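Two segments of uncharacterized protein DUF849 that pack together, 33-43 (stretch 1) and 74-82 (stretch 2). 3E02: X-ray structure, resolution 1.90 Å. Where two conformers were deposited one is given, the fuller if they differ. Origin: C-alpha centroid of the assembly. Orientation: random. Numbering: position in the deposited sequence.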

# COMPACT_ATOMS: atom_id res chain seq x y z
N GLU A 33 35.79 -24.90 -7.39
CA GLU A 33 34.78 -24.72 -6.33
C GLU A 33 33.46 -24.21 -6.90
O GLU A 33 32.40 -24.66 -6.47
CB GLU A 33 35.28 -23.75 -5.24
CG GLU A 33 36.40 -24.34 -4.39
CD GLU A 33 37.15 -23.33 -3.53
OE1 GLU A 33 37.06 -22.10 -3.75
OE2 GLU A 33 37.85 -23.80 -2.61
N ILE A 34 33.53 -23.28 -7.86
CA ILE A 34 32.35 -22.73 -8.54
C ILE A 34 31.60 -23.82 -9.33
O ILE A 34 30.38 -23.88 -9.26
CB ILE A 34 32.71 -21.50 -9.41
CG1 ILE A 34 33.12 -20.33 -8.50
CG2 ILE A 34 31.51 -21.08 -10.30
CD1 ILE A 34 33.76 -19.17 -9.21
N VAL A 35 32.34 -24.69 -10.03
CA VAL A 35 31.72 -25.81 -10.75
C VAL A 35 31.04 -26.78 -9.77
O VAL A 35 29.88 -27.14 -9.96
CB VAL A 35 32.74 -26.61 -11.60
CG1 VAL A 35 32.08 -27.86 -12.23
CG2 VAL A 35 33.35 -25.71 -12.68
N LYS A 36 31.77 -27.18 -8.72
CA LYS A 36 31.26 -28.11 -7.70
C LYS A 36 29.99 -27.56 -7.04
O LYS A 36 28.98 -28.26 -6.90
CB LYS A 36 32.35 -28.39 -6.64
CG LYS A 36 32.00 -29.49 -5.63
CD LYS A 36 33.17 -29.81 -4.68
N GLU A 37 30.04 -26.28 -6.67
CA GLU A 37 28.89 -25.60 -6.05
C GLU A 37 27.70 -25.40 -6.98
O GLU A 37 26.55 -25.62 -6.57
CB GLU A 37 29.35 -24.27 -5.44
CG GLU A 37 30.04 -24.48 -4.12
CD GLU A 37 29.03 -24.79 -3.02
OE1 GLU A 37 28.25 -23.88 -2.67
OE2 GLU A 37 28.98 -25.96 -2.57
N GLY A 38 27.98 -25.01 -8.23
CA GLY A 38 26.95 -24.83 -9.25
C GLY A 38 26.22 -26.13 -9.52
O GLY A 38 24.98 -26.15 -9.57
N VAL A 39 26.98 -27.23 -9.67
CA VAL A 39 26.41 -28.56 -9.89
C VAL A 39 25.54 -29.00 -8.71
O VAL A 39 24.42 -29.45 -8.92
CB VAL A 39 27.49 -29.62 -10.23
CG1 VAL A 39 26.88 -31.03 -10.34
CG2 VAL A 39 28.20 -29.25 -11.55
N ALA A 40 26.05 -28.83 -7.49
CA ALA A 40 25.30 -29.17 -6.26
C ALA A 40 23.99 -28.38 -6.15
O ALA A 40 22.94 -28.95 -5.82
CB ALA A 40 26.16 -28.97 -5.01
N ALA A 41 24.06 -27.08 -6.44
CA ALA A 41 22.89 -26.19 -6.44
C ALA A 41 21.86 -26.63 -7.49
O ALA A 41 20.66 -26.68 -7.19
CB ALA A 41 23.31 -24.74 -6.66
N ALA A 42 22.32 -26.95 -8.70
CA ALA A 42 21.46 -27.43 -9.78
C ALA A 42 20.81 -28.76 -9.40
O ALA A 42 19.60 -28.92 -9.53
CB ALA A 42 22.23 -27.54 -11.11
N GLU A 43 21.60 -29.68 -8.86
CA GLU A 43 21.07 -30.97 -8.40
C GLU A 43 20.06 -30.86 -7.24
O GLU A 43 19.16 -31.71 -7.13
CB GLU A 43 22.20 -31.96 -8.12
CG GLU A 43 22.86 -32.38 -9.44
CD GLU A 43 24.10 -33.22 -9.29
OE1 GLU A 43 24.56 -33.45 -8.15
OE2 GLU A 43 24.61 -33.64 -10.35
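Stretch 2, residues 74-82: QLKERTDAI

Where two helices run side by side, a glycine in one often makes room for a large side chain from the other, and the contact between residues 33-43 and 74-82 of this DUF849 protein is a compact example. Stretch 1 is helical throughout. Stretch 2 is helical from Gln74 to Arg78, and Thr79 is the first residue to leave helical phi/psi. The two helices point in broadly the same direction, with a signed crossing angle of -31° and a closest axial approach of 9.7 Å. The register follows Val35 CA to Leu75 CA at 5.7 Å, then Val39 CA to Thr79 CA and Ala42 CA to Ala81 CA, both at 6.2 Å.

Leu75 is the knob. Its CA-to-CB bond points sideways, but the m, t rotamer brings the end of the side chain nearer, into a hole formed by Ile34, Val35, Gly38 and Val39. Leu75 CD2 lies 3.6 Å from Val35 O, 3.9 Å from Gly38 CA and 4.0 Å from Val39 CG2. The glycine matters here: an ideal CB on Gly38 would come within 2.7 Å of Leu75 CD2, a clash.

One turn on, Arg78 covers the most surface, lying along the two valines. Its CB packs 3.7 Å from Val39 CG2, which also sits over one face of the guanidinium, while Val35 CG1 approaches the edge, 4.2 Å from Arg78 NH1.

Beyond the helix end the chain stays close. Ala42 CB touches Thr79 OG1 at 3.1 Å and Ala81 CB at 4.0 Å, and the same hydroxyl oxygen, Thr79 OG1, accepts a hydrogen bond from Ala81 N at 3.1 Å. No direct hydrogen bond joins the stretches; instead one water donates to both Glu43 OE2 and Arg78 O, each 2.7 Å from the water oxygen.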

# COMPACT_ATOMS: atom_id res chain seq x y z
N GLN A 74 32.53 -26.45 -18.08
CA GLN A 74 32.44 -27.52 -17.09
C GLN A 74 31.02 -27.61 -16.53
O GLN A 74 30.49 -28.71 -16.38
CB GLN A 74 33.44 -27.32 -15.94
CG GLN A 74 34.94 -27.39 -16.33
CD GLN A 74 35.47 -26.18 -17.09
OE1 GLN A 74 34.79 -25.18 -17.26
NE2 GLN A 74 36.70 -26.28 -17.57
N LEU A 75 30.42 -26.46 -16.22
CA LEU A 75 29.03 -26.43 -15.76
C LEU A 75 28.08 -26.93 -16.83
O LEU A 75 27.19 -27.73 -16.54
CB LEU A 75 28.61 -25.02 -15.29
CG LEU A 75 29.14 -24.61 -13.91
CD1 LEU A 75 28.92 -23.10 -13.67
CD2 LEU A 75 28.47 -25.45 -12.82
N LYS A 76 28.28 -26.47 -18.07
CA LYS A 76 27.46 -26.88 -19.21
C LYS A 76 27.46 -28.41 -19.40
O LYS A 76 26.41 -29.00 -19.69
CB LYS A 76 27.92 -26.18 -20.50
CG LYS A 76 27.06 -26.48 -21.72
CD LYS A 76 27.64 -25.89 -22.97
CE LYS A 76 26.77 -26.20 -24.16
NZ LYS A 76 27.46 -25.90 -25.44
N GLU A 77 28.62 -29.02 -19.23
CA GLU A 77 28.78 -30.47 -19.36
C GLU A 77 28.17 -31.28 -18.22
O GLU A 77 27.67 -32.38 -18.48
CB GLU A 77 30.27 -30.81 -19.46
CG GLU A 77 30.58 -32.29 -19.72
N ARG A 78 28.16 -30.72 -16.99
CA ARG A 78 27.69 -31.43 -15.80
C ARG A 78 26.26 -31.11 -15.35
O ARG A 78 25.71 -31.83 -14.52
CB ARG A 78 28.66 -31.22 -14.65
CG ARG A 78 30.04 -31.81 -14.90
CD ARG A 78 30.85 -31.78 -13.63
NE ARG A 78 30.30 -32.72 -12.65
CZ ARG A 78 30.39 -32.63 -11.32
NH1 ARG A 78 30.98 -31.60 -10.70
NH2 ARG A 78 29.82 -33.58 -10.58
N THR A 79 25.68 -30.02 -15.87
CA THR A 79 24.29 -29.68 -15.56
C THR A 79 23.62 -28.99 -16.75
O THR A 79 24.31 -28.51 -17.66
CB THR A 79 24.16 -28.83 -14.25
OG1 THR A 79 22.80 -28.44 -14.05
CG2 THR A 79 25.04 -27.58 -14.29
N ASP A 80 22.28 -29.00 -16.74
CA ASP A 80 21.52 -28.31 -17.80
C ASP A 80 20.96 -27.00 -17.27
O ASP A 80 20.16 -26.37 -17.92
CB ASP A 80 20.46 -29.21 -18.46
CG ASP A 80 19.35 -29.65 -17.52
OD1 ASP A 80 19.58 -29.69 -16.30
OD2 ASP A 80 18.26 -29.99 -18.02
N ALA A 81 21.42 -26.54 -16.10
CA ALA A 81 20.98 -25.26 -15.55
C ALA A 81 21.33 -24.12 -16.51
O ALA A 81 22.32 -24.19 -17.24
CB ALA A 81 21.61 -25.00 -14.16
N ILE A 82 20.47 -23.10 -16.55
CA ILE A 82 20.72 -21.90 -17.35
C ILE A 82 21.87 -21.15 -16.67
O ILE A 82 21.82 -20.92 -15.47
CB ILE A 82 19.51 -20.95 -17.40
CG1 ILE A 82 18.29 -21.63 -18.03
CG2 ILE A 82 19.87 -19.68 -18.17
CD1 ILE A 82 17.01 -20.80 -17.95
O HOH W 1 23.90 -32.43 -12.66